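TRNA (adenine-N(1)-)-methyltransferase (Thermus thermophilus, PDB 2PWY) catalyses the S-adenosyl-L-methionine-dependent methylation of adenosine 58 in tRNA to N(1)-methyladenosine and is required for cell growth at extreme temperatures. Local coordinates at the interface of chains A and B and the interface of chains A and C. Sequence-based numbering; all coordinates share one arbitrary frame. Chains: chain A/B/C, tRNA (adenine-N(1)-)-methyltransferase.

Contact 1: the interface of chains A and B. Residues chain A 90-91, 220, 222; chain B 67, 226, 228.
A:Arg220 lies between two carboxylates of the neighbouring subunit, B:Glu67 and B:Glu228, and shows how one guanidinium can tie together elements far apart in sequence. Toward B:Glu67 it works end-on: NH1 forms a salt bridge to carboxylate oxygen OE1 at 2.9 Å, nearly straight (171° at H), while NH2 reaches OE2 on its syn lone pair. Toward B:Glu228 it works side-on, NE giving a bond to OE1 of 3.1 Å and NH2 a shorter salt bridge to OE2 of 2.8 Å. NH2 thus serves both acids, and both carboxylates are turned well out of the guanidinium plane. The arginine chain is bent at chi2 (-86°) and chi3 (-78°), which turns both NE and the terminal nitrogens toward the two acids. Methyl CD2 of A:Leu91 sits on one guanidinium face, offset toward its rim, and CE3 of B:Trp226 lies 3.8 Å from NH2 of A:Arg220. The B:Trp226 rim meets A:Thr90, whose methyl CG2 approaches CH2 in the ring plane at 4.0 Å. An antiparallel beta bridge to A:Leu222 positions B:Glu228; their side chains run alongside, leucine CD2 3.7 Å from glutamate OE2. Farther out, a water joins O of A:Thr90 to N of B:Glu67. A leucine in place of A:Arg220 would probably leave both carboxylates without their cationic mate. The clamp fastens strand 216-232 to its partner, probably helping to hold these two subunits together within the tetramer.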
ATOM      1  N   THR A  90     -12.052 -16.884  -2.937  1.00  9.19           N
ATOM      2  CA  THR A  90     -11.660 -16.762  -4.339  1.00  8.96           C
ATOM      3  C   THR A  90     -10.393 -17.567  -4.635  1.00  8.88           C
ATOM      4  O   THR A  90     -10.300 -18.243  -5.659  1.00  8.87           O
ATOM      5  CB  THR A  90     -11.463 -15.285  -4.744  1.00  8.63           C
ATOM      6  OG1 THR A  90     -12.716 -14.601  -4.580  1.00 10.00           O
ATOM      7  CG2 THR A  90     -11.042 -15.188  -6.228  1.00  8.62           C
ATOM      8  N   LEU A  91      -9.409 -17.491  -3.743  1.00  8.62           N
ATOM      9  CA  LEU A  91      -8.172 -18.254  -3.933  1.00  9.01           C
ATOM     10  C   LEU A  91      -8.406 -19.768  -3.884  1.00  8.84           C
ATOM     11  O   LEU A  91      -7.732 -20.529  -4.576  1.00  9.62           O
ATOM     12  CB  LEU A  91      -7.127 -17.842  -2.914  1.00  9.35           C
ATOM     13  CG  LEU A  91      -6.631 -16.394  -3.051  1.00 11.68           C
ATOM     14  CD1 LEU A  91      -5.774 -16.047  -1.838  1.00 14.13           C
ATOM     15  CD2 LEU A  91      -5.842 -16.223  -4.343  1.00 13.99           C
ATOM     16  N   ARG A 220       1.008 -19.014  -4.229  1.00 10.39           N
ATOM     17  CA  ARG A 220       0.838 -17.598  -3.863  1.00 10.22           C
ATOM     18  C   ARG A 220       1.220 -17.342  -2.424  1.00  9.89           C
ATOM     19  O   ARG A 220       0.966 -18.152  -1.529  1.00  9.52           O
ATOM     20  CB  ARG A 220      -0.623 -17.125  -3.999  1.00 11.08           C
ATOM     21  CG  ARG A 220      -1.364 -17.577  -5.230  1.00 12.45           C
ATOM     22  CD  ARG A 220      -1.129 -16.629  -6.410  1.00 15.89           C
ATOM     23  NE  ARG A 220      -1.917 -15.390  -6.351  1.00 16.17           N
ATOM     24  CZ  ARG A 220      -3.184 -15.267  -6.759  1.00 17.54           C
ATOM     25  NH1 ARG A 220      -3.859 -16.312  -7.233  1.00 16.50           N
ATOM     26  NH2 ARG A 220      -3.787 -14.092  -6.684  1.00 16.86           N
ATOM     27  N   LEU A 222       0.420 -13.742  -0.438  1.00 10.03           N
ATOM     28  CA  LEU A 222      -0.055 -12.377  -0.643  1.00 10.64           C
ATOM     29  C   LEU A 222      -0.605 -11.702   0.595  1.00 10.14           C
ATOM     30  O   LEU A 222      -0.921 -12.365   1.593  1.00 10.16           O
ATOM     31  CB  LEU A 222      -1.046 -12.312  -1.804  1.00 11.60           C
ATOM     32  CG  LEU A 222      -2.367 -13.068  -1.680  1.00 12.44           C
ATOM     33  CD1 LEU A 222      -3.355 -12.163  -1.025  1.00 16.96           C
ATOM     34  CD2 LEU A 222      -2.881 -13.462  -3.059  1.00 16.83           C
TER
ATOM     35  N   GLU B  67     -10.688 -17.103 -11.174  1.00 12.63           N
ATOM     36  CA  GLU B  67      -9.690 -16.058 -11.287  1.00 13.68           C
ATOM     37  C   GLU B  67      -8.891 -16.208 -12.593  1.00 13.81           C
ATOM     38  O   GLU B  67      -8.771 -15.249 -13.373  1.00 13.68           O
ATOM     39  CB  GLU B  67      -8.763 -16.087 -10.068  1.00 13.00           C
ATOM     40  CG  GLU B  67      -7.632 -15.055 -10.134  1.00 14.12           C
ATOM     41  CD  GLU B  67      -6.662 -15.135  -8.965  1.00 14.87           C
ATOM     42  OE1 GLU B  67      -6.577 -16.196  -8.314  1.00 17.07           O
ATOM     43  OE2 GLU B  67      -5.957 -14.132  -8.711  1.00 16.16           O
ATOM     44  N   TRP B 226      -4.085  -6.680  -3.828  1.00 11.07           N
ATOM     45  CA  TRP B 226      -3.581  -8.019  -3.535  1.00 11.03           C
ATOM     46  C   TRP B 226      -2.106  -7.987  -3.872  1.00 11.58           C
ATOM     47  O   TRP B 226      -1.712  -8.073  -5.044  1.00 11.98           O
ATOM     48  CB  TRP B 226      -4.298  -9.093  -4.362  1.00 11.14           C
ATOM     49  CG  TRP B 226      -5.682  -9.466  -3.888  1.00 10.90           C
ATOM     50  CD1 TRP B 226      -6.455  -8.812  -2.956  1.00 10.09           C
ATOM     51  CD2 TRP B 226      -6.467 -10.562  -4.361  1.00 11.42           C
ATOM     52  NE1 TRP B 226      -7.669  -9.454  -2.819  1.00 11.22           N
ATOM     53  CE2 TRP B 226      -7.701 -10.529  -3.670  1.00 10.72           C
ATOM     54  CE3 TRP B 226      -6.248 -11.580  -5.301  1.00 11.89           C
ATOM     55  CZ2 TRP B 226      -8.712 -11.481  -3.884  1.00 11.09           C
ATOM     56  CZ3 TRP B 226      -7.270 -12.537  -5.518  1.00 11.48           C
ATOM     57  CH2 TRP B 226      -8.479 -12.471  -4.813  1.00 12.20           C
ATOM     58  N   GLU B 228       1.309  -9.369  -4.075  1.00 11.23           N
ATOM     59  CA  GLU B 228       1.917 -10.673  -4.258  1.00 10.84           C
ATOM     60  C   GLU B 228       3.367 -10.641  -3.819  1.00 10.07           C
ATOM     61  O   GLU B 228       4.065  -9.657  -4.054  1.00  9.25           O
ATOM     62  CB  GLU B 228       1.831 -11.104  -5.728  1.00 11.56           C
ATOM     63  CG  GLU B 228       0.404 -11.047  -6.331  1.00 14.10           C
ATOM     64  CD  GLU B 228      -0.470 -12.249  -5.990  1.00 17.79           C
ATOM     65  OE1 GLU B 228       0.021 -13.219  -5.374  1.00 16.65           O
ATOM     66  OE2 GLU B 228      -1.670 -12.222  -6.348  1.00 18.58           O
TER
HETATM   67  O   HOH W   1     -11.213 -18.340  -8.480  1.00 13.80           O

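Contact 2: the interface of chains A and B. Residues chain A 227-229, 231; chain B 221-223.
Two copies of strand 216-232 run antiparallel across this two-fold interface, continuing a beta-sheet from one subunit into the other and so joining subunits within the tetramer. A:Arg227 and B:Glu223 exchange backbone bonds, N of A:Arg227 to O of B:Glu223 at 2.8 Å and the reverse pair at 2.9 Å. Next along, N of A:Trp229 donates to O of B:Val221, approaching almost in line with the carbonyl bond (170°). Side chains add specificity to this generic ladder. The indole NE1 of A:Trp229 gives a hydrogen bond of 2.8 Å to OE1 of B:Glu223, in the ring plane and on the anti lone pair of the carboxylate, whose plane is turned 47° from the ring. The same oxygen forms a looser salt bridge with NE of A:Arg227, at 4.0 Å, and a water spans that pair. With CG opposite the backbone N (chi1 -178°) and the chain extended to NE, A:Arg227 runs alongside B:Glu223. OE1 is therefore approached by the indole, the arginine and the water, which should limit rotation of the carboxylate. Beside the ladder, CG1 of B:Val221 packs against CB of A:Trp229 at 3.9 Å, while its CG2 touches CG2 of A:Val231. A second water links OE1 of A:Glu228 and O of A:Trp229 to the backbone of B:Val221. Backbone pairing supplies continuity here, and the tryptophan-glutamate bond probably helps set the strand register where the two subunits of the tetramer join.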
ATOM      1  N   ARG A 227      -8.005  -0.508   1.298  1.00 11.04           N
ATOM      2  CA  ARG A 227      -7.630   0.845   1.689  1.00 11.38           C
ATOM      3  C   ARG A 227      -8.870   1.712   1.654  1.00 11.10           C
ATOM      4  O   ARG A 227      -9.366   2.055   0.578  1.00 10.96           O
ATOM      5  CB  ARG A 227      -6.560   1.369   0.734  1.00 11.96           C
ATOM      6  CG  ARG A 227      -6.027   2.752   1.044  1.00 13.70           C
ATOM      7  CD  ARG A 227      -4.861   3.052   0.079  1.00 16.92           C
ATOM      8  NE  ARG A 227      -4.286   4.401   0.197  1.00 19.70           N
ATOM      9  CZ  ARG A 227      -3.615   4.858   1.256  1.00 20.67           C
ATOM     10  NH1 ARG A 227      -3.450   4.106   2.347  1.00 21.62           N
ATOM     11  NH2 ARG A 227      -3.128   6.088   1.234  1.00 18.61           N
ATOM     12  N   GLU A 228      -9.372   2.037   2.839  1.00 10.32           N
ATOM     13  CA  GLU A 228     -10.597   2.829   2.984  1.00 10.09           C
ATOM     14  C   GLU A 228     -10.349   4.321   2.804  1.00  9.64           C
ATOM     15  O   GLU A 228      -9.325   4.849   3.253  1.00  9.94           O
ATOM     16  CB  GLU A 228     -11.218   2.583   4.360  1.00  9.85           C
ATOM     17  CG  GLU A 228     -11.445   1.102   4.682  1.00 10.95           C
ATOM     18  CD  GLU A 228     -12.709   0.532   4.068  1.00 13.92           C
ATOM     19  OE1 GLU A 228     -13.563   1.307   3.588  1.00 13.61           O
ATOM     20  OE2 GLU A 228     -12.849  -0.713   4.081  1.00 15.64           O
ATOM     21  N   TRP A 229     -11.290   4.983   2.136  1.00  9.22           N
ATOM     22  CA  TRP A 229     -11.296   6.429   2.024  1.00  9.04           C
ATOM     23  C   TRP A 229     -12.366   7.043   2.909  1.00  9.59           C
ATOM     24  O   TRP A 229     -13.426   6.429   3.158  1.00  9.82           O
ATOM     25  CB  TRP A 229     -11.539   6.864   0.568  1.00  9.09           C
ATOM     26  CG  TRP A 229     -10.365   6.713  -0.348  1.00  9.20           C
ATOM     27  CD1 TRP A 229      -9.668   5.563  -0.636  1.00  9.72           C
ATOM     28  CD2 TRP A 229      -9.763   7.753  -1.123  1.00  9.18           C
ATOM     29  NE1 TRP A 229      -8.671   5.836  -1.552  1.00 10.52           N
ATOM     30  CE2 TRP A 229      -8.705   7.170  -1.863  1.00 10.04           C
ATOM     31  CE3 TRP A 229     -10.026   9.122  -1.277  1.00  9.84           C
ATOM     32  CZ2 TRP A 229      -7.892   7.922  -2.732  1.00  9.76           C
ATOM     33  CZ3 TRP A 229      -9.213   9.870  -2.134  1.00 10.15           C
ATOM     34  CH2 TRP A 229      -8.162   9.263  -2.847  1.00  8.68           C
ATOM     35  N   VAL A 231     -14.809  10.085   2.645  1.00 11.65           N
ATOM     36  CA  VAL A 231     -15.340  11.018   1.669  1.00 12.04           C
ATOM     37  C   VAL A 231     -16.589  11.666   2.245  1.00 12.84           C
ATOM     38  O   VAL A 231     -17.605  11.001   2.450  1.00 12.48           O
ATOM     39  CB  VAL A 231     -15.653  10.336   0.315  1.00 11.99           C
ATOM     40  CG1 VAL A 231     -16.236  11.346  -0.685  1.00 13.14           C
ATOM     41  CG2 VAL A 231     -14.397   9.685  -0.261  1.00 11.87           C
TER
ATOM     42  N   VAL B 221     -15.788   3.968   0.161  1.00  8.40           N
ATOM     43  CA  VAL B 221     -15.003   4.203  -1.043  1.00  8.40           C
ATOM     44  C   VAL B 221     -13.676   3.532  -0.699  1.00  8.74           C
ATOM     45  O   VAL B 221     -13.020   3.915   0.274  1.00  9.13           O
ATOM     46  CB  VAL B 221     -14.772   5.707  -1.324  1.00  8.00           C
ATOM     47  CG1 VAL B 221     -13.745   5.900  -2.462  1.00  8.82           C
ATOM     48  CG2 VAL B 221     -16.082   6.393  -1.659  1.00  9.53           C
ATOM     49  N   LEU B 222     -13.292   2.508  -1.452  1.00  9.39           N
ATOM     50  CA  LEU B 222     -12.076   1.793  -1.112  1.00 10.21           C
ATOM     51  C   LEU B 222     -11.285   1.307  -2.308  1.00 10.43           C
ATOM     52  O   LEU B 222     -11.813   1.226  -3.425  1.00 10.24           O
ATOM     53  CB  LEU B 222     -12.352   0.655  -0.113  1.00 10.92           C
ATOM     54  CG  LEU B 222     -13.240  -0.516  -0.522  1.00 12.94           C
ATOM     55  CD1 LEU B 222     -12.446  -1.583  -1.226  1.00 15.68           C
ATOM     56  CD2 LEU B 222     -13.880  -1.103   0.753  1.00 17.03           C
ATOM     57  N   GLU B 223     -10.015   1.011  -2.067  1.00 10.05           N
ATOM     58  CA  GLU B 223      -9.146   0.414  -3.077  1.00 10.79           C
ATOM     59  C   GLU B 223      -8.712  -0.937  -2.582  1.00 10.72           C
ATOM     60  O   GLU B 223      -8.201  -1.066  -1.457  1.00 10.99           O
ATOM     61  CB  GLU B 223      -7.877   1.239  -3.309  1.00 10.98           C
ATOM     62  CG  GLU B 223      -8.092   2.696  -3.594  1.00 12.97           C
ATOM     63  CD  GLU B 223      -6.788   3.439  -3.611  1.00 14.45           C
ATOM     64  OE1 GLU B 223      -6.693   4.487  -2.949  1.00 13.64           O
ATOM     65  OE2 GLU B 223      -5.839   2.960  -4.270  1.00 17.31           O
TER
HETATM   66  O   HOH W   2     -14.625   3.837   3.013  1.00 10.14           O
HETATM   67  O   HOH W   3      -4.414   5.664  -2.448  1.00 28.06           O

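Contact 3: the interface of chains A and C. Residues chain A 227, 236-238, 240; chain C 199-200, 245-246, 248.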
ATOM      1  N   ARG A 227      -8.005  -0.508   1.298  1.00 11.04           N
ATOM      2  CA  ARG A 227      -7.630   0.845   1.689  1.00 11.38           C
ATOM      3  C   ARG A 227      -8.870   1.712   1.654  1.00 11.10           C
ATOM      4  O   ARG A 227      -9.366   2.055   0.578  1.00 10.96           O
ATOM      5  CB  ARG A 227      -6.560   1.369   0.734  1.00 11.96           C
ATOM      6  CG  ARG A 227      -6.027   2.752   1.044  1.00 13.70           C
ATOM      7  CD  ARG A 227      -4.861   3.052   0.079  1.00 16.92           C
ATOM      8  NE  ARG A 227      -4.286   4.401   0.197  1.00 19.70           N
ATOM      9  CZ  ARG A 227      -3.615   4.858   1.256  1.00 20.67           C
ATOM     10  NH1 ARG A 227      -3.450   4.106   2.347  1.00 21.62           N
ATOM     11  NH2 ARG A 227      -3.128   6.088   1.234  1.00 18.61           N
ATOM     12  N   ALA A 236     -12.049  14.418   1.052  1.00 11.65           N
ATOM     13  CA  ALA A 236     -11.876  13.164   0.323  1.00 11.30           C
ATOM     14  C   ALA A 236     -10.415  12.763   0.386  1.00 11.33           C
ATOM     15  O   ALA A 236      -9.576  13.379  -0.276  1.00 11.01           O
ATOM     16  CB  ALA A 236     -12.303  13.320  -1.141  1.00 11.39           C
ATOM     17  N   HIS A 237     -10.109  11.743   1.181  1.00 10.83           N
ATOM     18  CA  HIS A 237      -8.743  11.238   1.308  1.00 10.94           C
ATOM     19  C   HIS A 237      -8.763   9.822   1.856  1.00 10.99           C
ATOM     20  O   HIS A 237      -9.720   9.434   2.531  1.00 11.00           O
ATOM     21  CB  HIS A 237      -7.916  12.129   2.250  1.00 10.22           C
ATOM     22  CG  HIS A 237      -8.527  12.309   3.607  1.00 11.68           C
ATOM     23  ND1 HIS A 237      -8.391  11.376   4.613  1.00 11.72           N
ATOM     24  CD2 HIS A 237      -9.267  13.319   4.127  1.00 12.13           C
ATOM     25  CE1 HIS A 237      -9.037  11.792   5.689  1.00 13.75           C
ATOM     26  NE2 HIS A 237      -9.564  12.976   5.428  1.00 13.78           N
ATOM     27  N   PRO A 238      -7.712   9.037   1.568  1.00 11.24           N
ATOM     28  CA  PRO A 238      -7.595   7.760   2.263  1.00 11.87           C
ATOM     29  C   PRO A 238      -7.660   7.994   3.772  1.00 12.64           C
ATOM     30  O   PRO A 238      -7.129   9.002   4.254  1.00 12.29           O
ATOM     31  CB  PRO A 238      -6.212   7.266   1.839  1.00 11.80           C
ATOM     32  CG  PRO A 238      -6.009   7.870   0.498  1.00 12.27           C
ATOM     33  CD  PRO A 238      -6.613   9.241   0.605  1.00 11.02           C
ATOM     34  N   PHE A 240      -7.028   8.380   7.572  1.00 17.83           N
ATOM     35  CA  PHE A 240      -5.770   8.700   8.240  1.00 19.28           C
ATOM     36  C   PHE A 240      -5.217   7.492   8.992  1.00 20.53           C
ATOM     37  O   PHE A 240      -3.996   7.272   9.021  1.00 21.12           O
ATOM     38  CB  PHE A 240      -5.938   9.909   9.179  1.00 19.38           C
ATOM     39  CG  PHE A 240      -6.215  11.212   8.461  1.00 19.44           C
ATOM     40  CD1 PHE A 240      -5.442  11.608   7.365  1.00 18.36           C
ATOM     41  CD2 PHE A 240      -7.233  12.058   8.900  1.00 19.24           C
ATOM     42  CE1 PHE A 240      -5.693  12.812   6.708  1.00 19.81           C
ATOM     43  CE2 PHE A 240      -7.490  13.267   8.255  1.00 20.05           C
ATOM     44  CZ  PHE A 240      -6.712  13.647   7.156  1.00 19.62           C
TER
ATOM     45  N   PRO C 199      -3.835  17.470   2.012  1.00 10.30           N
ATOM     46  CA  PRO C 199      -4.484  16.261   2.536  1.00 10.42           C
ATOM     47  C   PRO C 199      -5.542  15.624   1.621  1.00  9.81           C
ATOM     48  O   PRO C 199      -5.654  14.385   1.591  1.00 10.15           O
ATOM     49  CB  PRO C 199      -5.140  16.735   3.842  1.00 10.87           C
ATOM     50  CG  PRO C 199      -4.498  18.054   4.155  1.00 12.48           C
ATOM     51  CD  PRO C 199      -4.132  18.659   2.834  1.00 11.37           C
ATOM     52  N   ASN C 200      -6.307  16.444   0.907  1.00  9.29           N
ATOM     53  CA  ASN C 200      -7.491  15.970   0.184  1.00  8.93           C
ATOM     54  C   ASN C 200      -7.261  15.899  -1.314  1.00  8.81           C
ATOM     55  O   ASN C 200      -6.669  16.812  -1.910  1.00  7.82           O
ATOM     56  CB  ASN C 200      -8.700  16.883   0.461  1.00  8.71           C
ATOM     57  CG  ASN C 200      -9.185  16.779   1.891  1.00 10.73           C
ATOM     58  OD1 ASN C 200      -9.827  15.802   2.266  1.00 11.53           O
ATOM     59  ND2 ASN C 200      -8.880  17.787   2.698  1.00 13.29           N
ATOM     60  N   HIS C 245      -2.652   7.646   5.824  1.00 18.51           N
ATOM     61  CA  HIS C 245      -2.574   8.788   4.923  1.00 17.14           C
ATOM     62  C   HIS C 245      -2.234  10.013   5.739  1.00 16.48           C
ATOM     63  O   HIS C 245      -2.658  10.132   6.890  1.00 16.33           O
ATOM     64  CB  HIS C 245      -3.920   8.994   4.222  1.00 16.79           C
ATOM     65  CG  HIS C 245      -3.951  10.183   3.315  1.00 15.16           C
ATOM     66  ND1 HIS C 245      -3.287  10.217   2.109  1.00 14.86           N
ATOM     67  CD2 HIS C 245      -4.570  11.379   3.440  1.00 15.41           C
ATOM     68  CE1 HIS C 245      -3.494  11.387   1.529  1.00 14.39           C
ATOM     69  NE2 HIS C 245      -4.270  12.109   2.316  1.00 13.41           N
ATOM     70  N   THR C 246      -1.446  10.900   5.145  1.00 15.24           N
ATOM     71  CA  THR C 246      -1.236  12.227   5.711  1.00 15.13           C
ATOM     72  C   THR C 246      -1.664  13.257   4.668  1.00 14.58           C
ATOM     73  O   THR C 246      -2.632  14.011   4.878  1.00 15.14           O
ATOM     74  CB  THR C 246       0.232  12.431   6.151  1.00 14.89           C
ATOM     75  OG1 THR C 246       1.116  12.105   5.062  1.00 13.58           O
ATOM     76  CG2 THR C 246       0.546  11.521   7.339  1.00 15.94           C
ATOM     77  N   PHE C 248      -1.223  14.208   0.024  1.00 10.05           N
ATOM     78  CA  PHE C 248      -0.652  14.053  -1.293  1.00  9.27           C
ATOM     79  C   PHE C 248       0.425  15.096  -1.509  1.00  8.82           C
ATOM     80  O   PHE C 248       0.330  16.196  -0.971  1.00  9.24           O
ATOM     81  CB  PHE C 248      -1.746  14.246  -2.341  1.00  8.68           C
ATOM     82  CG  PHE C 248      -2.863  13.269  -2.203  1.00  8.67           C
ATOM     83  CD1 PHE C 248      -2.767  12.024  -2.804  1.00  8.94           C
ATOM     84  CD2 PHE C 248      -3.990  13.573  -1.442  1.00  9.67           C
ATOM     85  CE1 PHE C 248      -3.789  11.080  -2.660  1.00  9.46           C
ATOM     86  CE2 PHE C 248      -5.033  12.641  -1.310  1.00 10.56           C
ATOM     87  CZ  PHE C 248      -4.921  11.399  -1.905  1.00 10.55           C
TER
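The amide oxygen OD1 of C:Asn200 accepts a hydrogen bond of 2.9 Å from the backbone N of A:Ala236, tilted 33° from the amide plane. In this TRM61-family methyltransferase of the class I SAM-binding superfamily, the bond joins strand 235-238 of one subunit to a loop of another. The same oxygen lies in the ring plane of A:His237, at its CD2 edge. A:His237 has CG between the backbone N and the carbonyl carbon (chi1 55°), and its ND1 donates to O of A:Pro238 at 2.7 Å, from above the carbonyl plane. Across the interface the imidazole of C:His245 is the centre of the packing. Methylene CD of A:Pro238 stands over the middle of its face, 3.8 Å from the centroid, in a CH-pi contact. At the edge of that ring, NE2 donates to O of C:Pro199 at 2.8 Å, on a lone pair in the carbonyl plane, which helps fix how the imidazole is turned. With CG anti to the backbone N (chi1 178°), C:His245 extends toward A:Pro238 and the CB of A:His237, which meets CD2 at 3.6 Å. A:Phe240 adds its CE1 corner at 3.7 Å from CD2 of C:His245, and its ring partly overlaps that of A:His237. C:Phe248 flanks the same A:Pro238: its CZ meets CD at 3.7 Å, and CE1 of C:His245 lies over its face near the rim.

Contacts 1 and 2 belong to one two-fold interface, their C-alpha centres about 20 Å apart, and both draw on strand 216-232 of each subunit: the same antiparallel strand pairing runs through both, with the charged clamp at contact 1. Contact 3 faces a different subunit, yet its centre lies about 9 Å from that of contact 2 and about 26 Å from that of contact 1. A:Arg227 belongs to contact 2 and lies only at the margin of contact 3, and strand 235-238 follows closely after strand 216-232. The same region of chain A thus meets two neighbours, as suits a homotetramer built as a dimer of dimers.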